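PDB 4GN1: Ras-associated and pleckstrin homology domains-containing protein 1 from Homo sapiens, which mediates localized membrane signals, is implicated in controlling lamellipodial dynamics, recruits EVL and VASP to the leading edge and negatively regulates cell adhesion. Local coordinates for residues Y201-K206 / N233-A238; F153-S158 / L178-V183; P208-Q211 / Y216-Y219. One frame throughout, in Å; residues are numbered along the deposited sequence.

Interaction 1 of 3, residues Y201-K206 / N233-A238; sequences YCLVLK and NGIRIA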
loop_
_atom_site.group_PDB
_atom_site.type_symbol
_atom_site.label_atom_id
_atom_site.label_comp_id
_atom_site.label_asym_id
_atom_site.label_seq_id
_atom_site.Cartn_x
_atom_site.Cartn_y
_atom_site.Cartn_z
ATOM N N TYR A 201 -11.983 -1.393 7.777
ATOM C CA TYR A 201 -10.892 -2.012 7.025
ATOM C C TYR A 201 -10.992 -1.693 5.517
ATOM O O TYR A 201 -11.494 -2.492 4.723
ATOM C CB TYR A 201 -10.810 -3.501 7.344
ATOM C CG TYR A 201 -10.924 -3.753 8.819
ATOM C CD1 TYR A 201 -9.912 -3.337 9.689
ATOM C CD2 TYR A 201 -12.047 -4.383 9.367
ATOM C CE1 TYR A 201 -9.998 -3.554 11.056
ATOM C CE2 TYR A 201 -12.146 -4.607 10.735
ATOM C CZ TYR A 201 -11.113 -4.187 11.578
ATOM O OH TYR A 201 -11.168 -4.388 12.953
ATOM N N CYS A 202 -10.515 -0.499 5.161
ATOM C CA CYS A 202 -10.677 0.067 3.826
ATOM C C CYS A 202 -9.373 0.333 3.086
ATOM O O CYS A 202 -8.435 0.929 3.637
ATOM C CB CYS A 202 -11.448 1.383 3.903
ATOM S SG CYS A 202 -13.195 1.236 4.303
ATOM N N LEU A 203 -9.340 -0.072 1.818
ATOM C CA LEU A 203 -8.246 0.298 0.905
ATOM C C LEU A 203 -8.745 1.157 -0.283
ATOM O O LEU A 203 -9.907 1.056 -0.686
ATOM C CB LEU A 203 -7.512 -0.941 0.412
ATOM C CG LEU A 203 -8.291 -1.930 -0.464
ATOM C CD1 LEU A 203 -7.301 -2.685 -1.348
ATOM C CD2 LEU A 203 -9.100 -2.908 0.362
ATOM N N VAL A 204 -7.864 1.996 -0.827
ATOM C CA VAL A 204 -8.225 2.954 -1.856
ATOM C C VAL A 204 -7.177 2.839 -2.937
ATOM O O VAL A 204 -5.978 2.767 -2.646
ATOM C CB VAL A 204 -8.255 4.424 -1.340
ATOM C CG1 VAL A 204 -8.663 5.399 -2.441
ATOM C CG2 VAL A 204 -9.199 4.600 -0.162
ATOM N N LEU A 205 -7.645 2.790 -4.185
ATOM C CA LEU A 205 -6.774 2.778 -5.366
ATOM C C LEU A 205 -7.043 4.032 -6.194
ATOM O O LEU A 205 -8.191 4.346 -6.509
ATOM C CB LEU A 205 -7.007 1.519 -6.186
ATOM C CG LEU A 205 -6.946 0.208 -5.417
ATOM C CD1 LEU A 205 -7.951 -0.743 -6.012
ATOM C CD2 LEU A 205 -5.570 -0.406 -5.506
ATOM N N LYS A 206 -5.984 4.786 -6.463
ATOM C CA LYS A 206 -6.058 5.961 -7.341
ATOM C C LYS A 206 -4.717 6.258 -7.980
ATOM O O LYS A 206 -3.668 5.904 -7.443
ATOM C CB LYS A 206 -6.548 7.219 -6.603
ATOM C CG LYS A 206 -5.601 7.736 -5.526
ATOM C CD LYS A 206 -5.806 9.228 -5.283
ATOM C CE LYS A 206 -4.581 9.834 -4.603
ATOM N NZ LYS A 206 -3.447 9.888 -5.561
ATOM N N ASN A 233 -1.267 -6.370 0.571
ATOM C CA ASN A 233 0.009 -6.982 0.217
ATOM C C ASN A 233 0.002 -7.569 -1.190
ATOM O O ASN A 233 0.947 -7.342 -1.993
ATOM C CB ASN A 233 0.480 -7.968 1.280
ATOM C CG ASN A 233 1.037 -7.247 2.506
ATOM O OD1 ASN A 233 2.070 -6.586 2.423
ATOM N ND2 ASN A 233 0.340 -7.344 3.639
ATOM N N GLY A 234 -1.079 -8.275 -1.504
ATOM C CA GLY A 234 -1.242 -8.858 -2.827
ATOM C C GLY A 234 -1.110 -7.773 -3.871
ATOM O O GLY A 234 -0.266 -7.852 -4.751
ATOM N N ILE A 235 -1.941 -6.741 -3.757
ATOM C CA ILE A 235 -1.888 -5.612 -4.685
ATOM C C ILE A 235 -0.479 -5.055 -4.830
ATOM O O ILE A 235 -0.030 -4.784 -5.948
ATOM C CB ILE A 235 -2.925 -4.529 -4.327
ATOM C CG1 ILE A 235 -4.323 -5.143 -4.452
ATOM C CG2 ILE A 235 -2.799 -3.300 -5.241
ATOM C CD1 ILE A 235 -5.425 -4.283 -3.882
ATOM N N ARG A 236 0.231 -4.942 -3.717
ATOM C CA ARG A 236 1.603 -4.433 -3.719
ATOM C C ARG A 236 2.566 -5.323 -4.513
ATOM O O ARG A 236 3.363 -4.821 -5.321
ATOM C CB ARG A 236 2.095 -4.210 -2.289
ATOM C CG ARG A 236 1.505 -2.959 -1.639
ATOM C CD ARG A 236 1.791 -2.898 -0.151
ATOM N NE ARG A 236 3.189 -2.571 0.095
ATOM C CZ ARG A 236 4.001 -3.243 0.897
ATOM N NH1 ARG A 236 3.556 -4.307 1.561
ATOM N NH2 ARG A 236 5.259 -2.835 1.033
ATOM N N ILE A 237 2.472 -6.636 -4.309
ATOM C CA ILE A 237 3.287 -7.586 -5.079
ATOM C C ILE A 237 3.065 -7.415 -6.577
ATOM O O ILE A 237 4.004 -7.193 -7.330
ATOM C CB ILE A 237 3.016 -9.039 -4.671
ATOM C CG1 ILE A 237 3.434 -9.219 -3.213
ATOM C CG2 ILE A 237 3.749 -9.995 -5.615
ATOM C CD1 ILE A 237 3.014 -10.536 -2.600
ATOM N N ALA A 238 1.804 -7.484 -6.978
ATOM C CA ALA A 238 1.404 -7.364 -8.379
ATOM C C ALA A 238 1.759 -6.004 -9.000
ATOM O O ALA A 238 1.939 -5.914 -10.216
ATOM C CB ALA A 238 -0.090 -7.606 -8.489
#
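Apolar contact accounts for everything that passes between Ile235 and the two leucines of the strand, Leu203 and Leu205. The delta methyl of Ile235 meets one methyl of Leu203 tip to tip, CD1 to CD1 at 3.5 Å, which is tight for two methyl groups. Its other branch serves the second leucine: Ile235 CG2 stands 4.0 Å from Leu205 CD2. In both pairs the side chains cross obliquely. The first torsion of the isoleucine separates its two branches: with chi1 at -63°, CG1 lies beside the backbone N and CG2 beside the carbonyl carbon, and an extended chi2 carries CD1 on to Leu203. Leu203 reaches its partner from the crowded position between its backbone N and carbonyl carbon (chi1 65°).

Backbone geometry sets the scale. Helix 225-240 keeps its own pattern here, Ile237 N to Asn233 O at 2.9 Å, and its nearest CA pair with the strand, that of Ile235 and Leu205, is 9.7 Å apart, so side chains alone bridge the gap. This is the C-terminal helix of the pleckstrin homology fold packed against the barrel; Val185, Leu220 and Leu228 also touch Leu203.

No polar bond crosses between the segments. On the helix, Arg236 NH1 gives a weak bond to Asn233 OD1, 2.9 Å long but bent to 116° at the hydrogen, with the amide at the edge of the guanidinium. A salt bridge from Arg236 to Glu63 ties the same helix to the Ras-associating part of the chain.

With 106 Å² buried and no hydrogen bond between the segments, the fit probably rests on methyl packing and the exclusion of water rather than on directional bonding.

Interaction 2 of 3, residues F153-S158 / L178-V183; sequences FLLRAS and LQLDHV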
loop_
_atom_site.group_PDB
_atom_site.type_symbol
_atom_site.label_atom_id
_atom_site.label_comp_id
_atom_site.label_asym_id
_atom_site.label_seq_id
_atom_site.Cartn_x
_atom_site.Cartn_y
_atom_site.Cartn_z
ATOM N N PHE A 153 -14.203 -10.449 -5.953
ATOM C CA PHE A 153 -12.965 -9.890 -6.538
ATOM C C PHE A 153 -11.883 -10.920 -6.751
ATOM O O PHE A 153 -11.774 -11.894 -5.996
ATOM C CB PHE A 153 -12.385 -8.779 -5.660
ATOM C CG PHE A 153 -13.083 -7.471 -5.810
ATOM C CD1 PHE A 153 -14.134 -7.127 -4.962
ATOM C CD2 PHE A 153 -12.701 -6.581 -6.799
ATOM C CE1 PHE A 153 -14.788 -5.909 -5.093
ATOM C CE2 PHE A 153 -13.350 -5.363 -6.946
ATOM C CZ PHE A 153 -14.397 -5.023 -6.093
ATOM N N LEU A 154 -11.061 -10.661 -7.765
ATOM C CA LEU A 154 -10.020 -11.576 -8.181
ATOM C C LEU A 154 -8.784 -10.823 -8.677
ATOM O O LEU A 154 -8.836 -10.087 -9.679
ATOM C CB LEU A 154 -10.560 -12.534 -9.249
ATOM C CG LEU A 154 -9.690 -13.759 -9.509
ATOM C CD1 LEU A 154 -10.541 -15.016 -9.670
ATOM C CD2 LEU A 154 -8.810 -13.519 -10.729
ATOM N N LEU A 155 -7.676 -11.031 -7.964
ATOM C CA LEU A 155 -6.394 -10.440 -8.317
ATOM C C LEU A 155 -5.591 -11.372 -9.225
ATOM O O LEU A 155 -5.239 -12.493 -8.831
ATOM C CB LEU A 155 -5.590 -10.103 -7.058
ATOM C CG LEU A 155 -4.163 -9.565 -7.245
ATOM C CD1 LEU A 155 -4.163 -8.089 -7.651
ATOM C CD2 LEU A 155 -3.324 -9.808 -5.995
ATOM N N ARG A 156 -5.343 -10.893 -10.446
ATOM C CA ARG A 156 -4.403 -11.478 -11.410
ATOM C C ARG A 156 -3.183 -10.563 -11.511
ATOM O O ARG A 156 -3.269 -9.379 -11.183
ATOM C CB ARG A 156 -5.042 -11.558 -12.793
ATOM C CG ARG A 156 -6.182 -12.543 -12.935
ATOM C CD ARG A 156 -6.531 -12.752 -14.398
ATOM N NE ARG A 156 -7.676 -13.653 -14.568
ATOM C CZ ARG A 156 -8.914 -13.270 -14.898
ATOM N NH1 ARG A 156 -9.208 -11.989 -15.100
ATOM N NH2 ARG A 156 -9.873 -14.183 -15.036
ATOM N N ALA A 157 -2.058 -11.102 -11.989
ATOM C CA ALA A 157 -0.866 -10.303 -12.275
ATOM C C ALA A 157 -1.204 -9.160 -13.230
ATOM O O ALA A 157 -0.492 -8.153 -13.296
ATOM C CB ALA A 157 0.222 -11.175 -12.861
ATOM N N SER A 158 -2.309 -9.314 -13.957
ATOM C CA SER A 158 -2.753 -8.301 -14.930
ATOM C C SER A 158 -3.717 -7.212 -14.375
ATOM O O SER A 158 -4.218 -6.386 -15.151
ATOM C CB SER A 158 -3.343 -8.978 -16.180
ATOM O OG SER A 158 -4.396 -9.857 -15.826
ATOM N N LEU A 178 -9.664 -2.803 -12.350
ATOM C CA LEU A 178 -8.603 -1.806 -12.344
ATOM C C LEU A 178 -7.227 -2.404 -12.645
ATOM O O LEU A 178 -6.765 -3.301 -11.913
ATOM C CB LEU A 178 -8.564 -1.124 -10.983
ATOM C CG LEU A 178 -7.998 0.280 -10.792
ATOM C CD1 LEU A 178 -8.753 1.332 -11.613
ATOM C CD2 LEU A 178 -8.103 0.612 -9.320
ATOM N N GLN A 179 -6.589 -1.907 -13.721
ATOM C CA GLN A 179 -5.167 -2.160 -14.008
ATOM C C GLN A 179 -4.278 -1.397 -13.014
ATOM O O GLN A 179 -4.556 -0.240 -12.698
ATOM C CB GLN A 179 -4.826 -1.809 -15.470
ATOM C CG GLN A 179 -5.553 -2.708 -16.468
ATOM C CD GLN A 179 -4.870 -2.870 -17.825
ATOM O OE1 GLN A 179 -3.704 -2.468 -18.038
ATOM N NE2 GLN A 179 -5.605 -3.474 -18.767
ATOM N N LEU A 180 -3.221 -2.045 -12.517
ATOM C CA LEU A 180 -2.432 -1.520 -11.389
ATOM C C LEU A 180 -1.220 -0.627 -11.759
ATOM O O LEU A 180 -0.638 0.072 -10.910
ATOM C CB LEU A 180 -2.001 -2.680 -10.473
ATOM C CG LEU A 180 -3.125 -3.379 -9.684
ATOM C CD1 LEU A 180 -2.581 -4.569 -8.887
ATOM C CD2 LEU A 180 -3.899 -2.406 -8.776
ATOM N N ASP A 181 -0.844 -0.646 -13.029
ATOM C CA ASP A 181 0.333 0.107 -13.475
ATOM C C ASP A 181 0.424 1.544 -12.983
ATOM O O ASP A 181 1.506 2.002 -12.673
ATOM C CB ASP A 181 0.371 0.129 -15.000
ATOM C CG ASP A 181 0.294 -1.224 -15.561
ATOM O OD1 ASP A 181 1.369 -1.796 -15.751
ATOM O OD2 ASP A 181 -0.833 -1.745 -15.727
ATOM N N HIS A 182 -0.702 2.255 -12.968
ATOM C CA HIS A 182 -0.719 3.682 -12.628
ATOM C C HIS A 182 -1.676 3.994 -11.511
ATOM O O HIS A 182 -2.294 5.066 -11.501
ATOM C CB HIS A 182 -1.007 4.559 -13.872
ATOM C CG HIS A 182 -0.107 4.247 -15.058
ATOM N ND1 HIS A 182 1.225 4.548 -15.075
ATOM C CD2 HIS A 182 -0.382 3.620 -16.271
ATOM C CE1 HIS A 182 1.756 4.138 -16.233
ATOM N NE2 HIS A 182 0.774 3.568 -16.968
ATOM N N VAL A 183 -1.834 3.050 -10.583
ATOM C CA VAL A 183 -2.516 3.333 -9.326
ATOM C C VAL A 183 -1.658 2.917 -8.127
ATOM O O VAL A 183 -1.025 1.848 -8.120
ATOM C CB VAL A 183 -3.929 2.682 -9.208
ATOM C CG1 VAL A 183 -4.842 3.120 -10.353
ATOM C CG2 VAL A 183 -3.852 1.160 -9.102
#
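Leu155 and Leu180 are brought together by different first torsions. In Leu155, chi1 of 176° carries CG opposite the backbone N and turns the end of the side chain to the loop, although its first bond does not aim there. In Leu180, chi1 of -69° leaves CG beside the backbone N, and the residue points at the strand from its root. The site belongs to the pleckstrin homology barrel: strand 148-156 and the start of its following turn face the loop that joins strand 175-178 to strand 184-188.

Between the leucines the touch is methyl to methyl, CD1 of Leu155 lying 4.1 Å from CD1 of Leu180, with the side chains crossing at about a right angle. That leaves a small, ordinary van der Waals contact between two buried residues. Helix 225-240 covers both of them: Trp231 lies against Leu155, while Ile235 and Ala238 meet Leu180.

The loop is shaped by a beta turn, for Val183 N donates to Leu180 O at 3.2 Å. The same carbonyl oxygen also accepts a hydrogen bond from Lys239 NZ on the helix, so two donors grip it and Leu180 is fastened at its backbone as well as packed at its methyls.

Toward solvent the two segments come closer in backbone, Ser158 CA and Gln179 CA being 6.7 Å apart, yet no hydrogen bond joins them across the 115 Å² contact. Ser158 uses its hydroxyl for a hydrogen bond with Tyr161 OH, on a tyrosine that ABL1 can phosphorylate but that is unmodified here. Its contact with Gln179 is by van der Waals packing alone: Ser158 O sits 4.1 Å from the aliphatic CG of Gln179.

Interaction 3 of 3, residues P208-Q211 / Y216-Y219; sequences PQIQ and YIKY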
loop_
_atom_site.group_PDB
_atom_site.type_symbol
_atom_site.label_atom_id
_atom_site.label_comp_id
_atom_site.label_asym_id
_atom_site.label_seq_id
_atom_site.Cartn_x
_atom_site.Cartn_y
_atom_site.Cartn_z
ATOM N N PRO A 208 -1.583 8.411 -8.850
ATOM C CA PRO A 208 -0.801 9.332 -8.030
ATOM C C PRO A 208 -1.195 10.803 -8.219
ATOM O O PRO A 208 -1.136 11.563 -7.263
ATOM C CB PRO A 208 0.652 9.101 -8.513
ATOM C CG PRO A 208 0.663 7.720 -9.053
ATOM C CD PRO A 208 -0.724 7.473 -9.612
ATOM N N GLN A 209 -1.595 11.201 -9.429
ATOM C CA GLN A 209 -1.856 12.619 -9.742
ATOM C C GLN A 209 -3.200 13.179 -9.280
ATOM O O GLN A 209 -3.376 14.395 -9.256
ATOM C CB GLN A 209 -1.655 12.902 -11.240
ATOM C CG GLN A 209 -0.197 12.743 -11.654
ATOM C CD GLN A 209 0.124 13.314 -13.015
ATOM O OE1 GLN A 209 0.217 12.580 -13.986
ATOM N NE2 GLN A 209 0.308 14.628 -13.091
ATOM N N ILE A 210 -4.146 12.309 -8.939
ATOM C CA ILE A 210 -5.438 12.758 -8.443
ATOM C C ILE A 210 -5.313 13.109 -6.962
ATOM O O ILE A 210 -4.795 12.330 -6.167
ATOM C CB ILE A 210 -6.522 11.706 -8.691
ATOM C CG1 ILE A 210 -6.871 11.691 -10.171
ATOM C CG2 ILE A 210 -7.736 11.965 -7.825
ATOM C CD1 ILE A 210 -7.680 10.489 -10.603
ATOM N N GLN A 211 -5.777 14.303 -6.610
ATOM C CA GLN A 211 -5.529 14.867 -5.289
ATOM C C GLN A 211 -6.803 15.356 -4.609
ATOM O O GLN A 211 -6.753 15.796 -3.470
ATOM C CB GLN A 211 -4.503 16.007 -5.382
ATOM C CG GLN A 211 -3.091 15.550 -5.728
ATOM C CD GLN A 211 -2.454 14.747 -4.604
ATOM O OE1 GLN A 211 -2.465 15.172 -3.438
ATOM N NE2 GLN A 211 -1.927 13.564 -4.940
ATOM N N TYR A 216 -12.929 8.345 -10.351
ATOM C CA TYR A 216 -11.899 7.371 -10.769
ATOM C C TYR A 216 -11.091 6.829 -9.586
ATOM O O TYR A 216 -10.188 6.004 -9.742
ATOM C CB TYR A 216 -10.955 7.987 -11.808
ATOM C CG TYR A 216 -11.652 8.658 -12.959
ATOM C CD1 TYR A 216 -11.418 9.995 -13.250
ATOM C CD2 TYR A 216 -12.559 7.959 -13.754
ATOM C CE1 TYR A 216 -12.051 10.629 -14.304
ATOM C CE2 TYR A 216 -13.200 8.585 -14.809
ATOM C CZ TYR A 216 -12.940 9.924 -15.076
ATOM O OH TYR A 216 -13.587 10.555 -16.120
ATOM N N ILE A 217 -11.405 7.329 -8.402
ATOM C CA ILE A 217 -10.892 6.777 -7.176
ATOM C C ILE A 217 -11.775 5.571 -6.863
ATOM O O ILE A 217 -12.991 5.686 -6.907
ATOM C CB ILE A 217 -10.964 7.817 -6.034
ATOM C CG1 ILE A 217 -10.199 9.109 -6.422
ATOM C CG2 ILE A 217 -10.419 7.222 -4.763
ATOM C CD1 ILE A 217 -10.394 10.304 -5.503
ATOM N N LYS A 218 -11.157 4.425 -6.572
ATOM C CA LYS A 218 -11.874 3.211 -6.202
ATOM C C LYS A 218 -11.763 2.957 -4.702
ATOM O O LYS A 218 -10.659 2.981 -4.139
ATOM C CB LYS A 218 -11.299 2.025 -6.961
ATOM C CG LYS A 218 -11.413 2.145 -8.466
ATOM C CD LYS A 218 -12.871 2.134 -8.873
ATOM C CE LYS A 218 -13.055 2.101 -10.378
ATOM N NZ LYS A 218 -14.425 2.570 -10.709
ATOM N N TYR A 219 -12.909 2.712 -4.062
ATOM C CA TYR A 219 -12.955 2.463 -2.620
ATOM C C TYR A 219 -13.406 1.056 -2.286
ATOM O O TYR A 219 -14.468 0.628 -2.719
ATOM C CB TYR A 219 -13.903 3.437 -1.953
ATOM C CG TYR A 219 -13.542 4.881 -2.139
ATOM C CD1 TYR A 219 -12.905 5.565 -1.140
ATOM C CD2 TYR A 219 -13.872 5.565 -3.310
ATOM C CE1 TYR A 219 -12.591 6.898 -1.280
ATOM C CE2 TYR A 219 -13.559 6.906 -3.471
ATOM C CZ TYR A 219 -12.913 7.563 -2.448
ATOM O OH TYR A 219 -12.573 8.881 -2.551
#
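Tyr216 meets Ile210 through its CB, and the ring beyond takes no part: Ile210 CD1 is 4.3 Å from Tyr216 CB and farther from every ring atom. A second flat group, the Gln211 amide, has Pro208 O lying in its plane, only 3° out of it. Both belong to the long connection of a beta hairpin in the pleckstrin homology fold, between the antiparallel strands 202-206 and 218-221.

Within the connection, Gln211 NE2 donates to Pro208 O at 3.2 Å with a moderately bent N-H angle of 141°, while OE1 accepts from Asn81 ND2 of the Ras-associating part. Together the two bonds would fix the rotation of the amide; the one to Pro208 O also closes the backbone over Ile210.

Ile210, pointing across the hairpin, carries the contact. With chi1 of -74° its CG2 is left beside the carbonyl carbon and its CD1 chain reaches for Tyr216. The side chain crosses that of Ile217 at a slant, and Leu56 also packs on Ile217. A single methyl, Ile210 CG2, touches two atoms of Ile217: CD1 at 3.9 Å and CG1 at 4.0 Å.

Interactions 1 and 2 lie closest, with centres about 9 Å apart, and share one apolar interior: Ile235 CG2 is 3.8 Å from Leu180 CD2, and Gly234 C is 3.7 Å from Leu155 CD2. The helix of interaction 1 thus packs on both segments of interaction 2. Interaction 3, about 13 Å from interaction 1 between centres, joins it through the sheet, where Leu205 O and Lys218 N at 3.0 Å form a probable hydrogen bond between neighbouring strands. Interactions 2 and 3 are about 15 Å apart between centres, yet their loops meet where His182 O approaches Pro208 CD at 3.4 Å. All three contacts fall within the pleckstrin homology region.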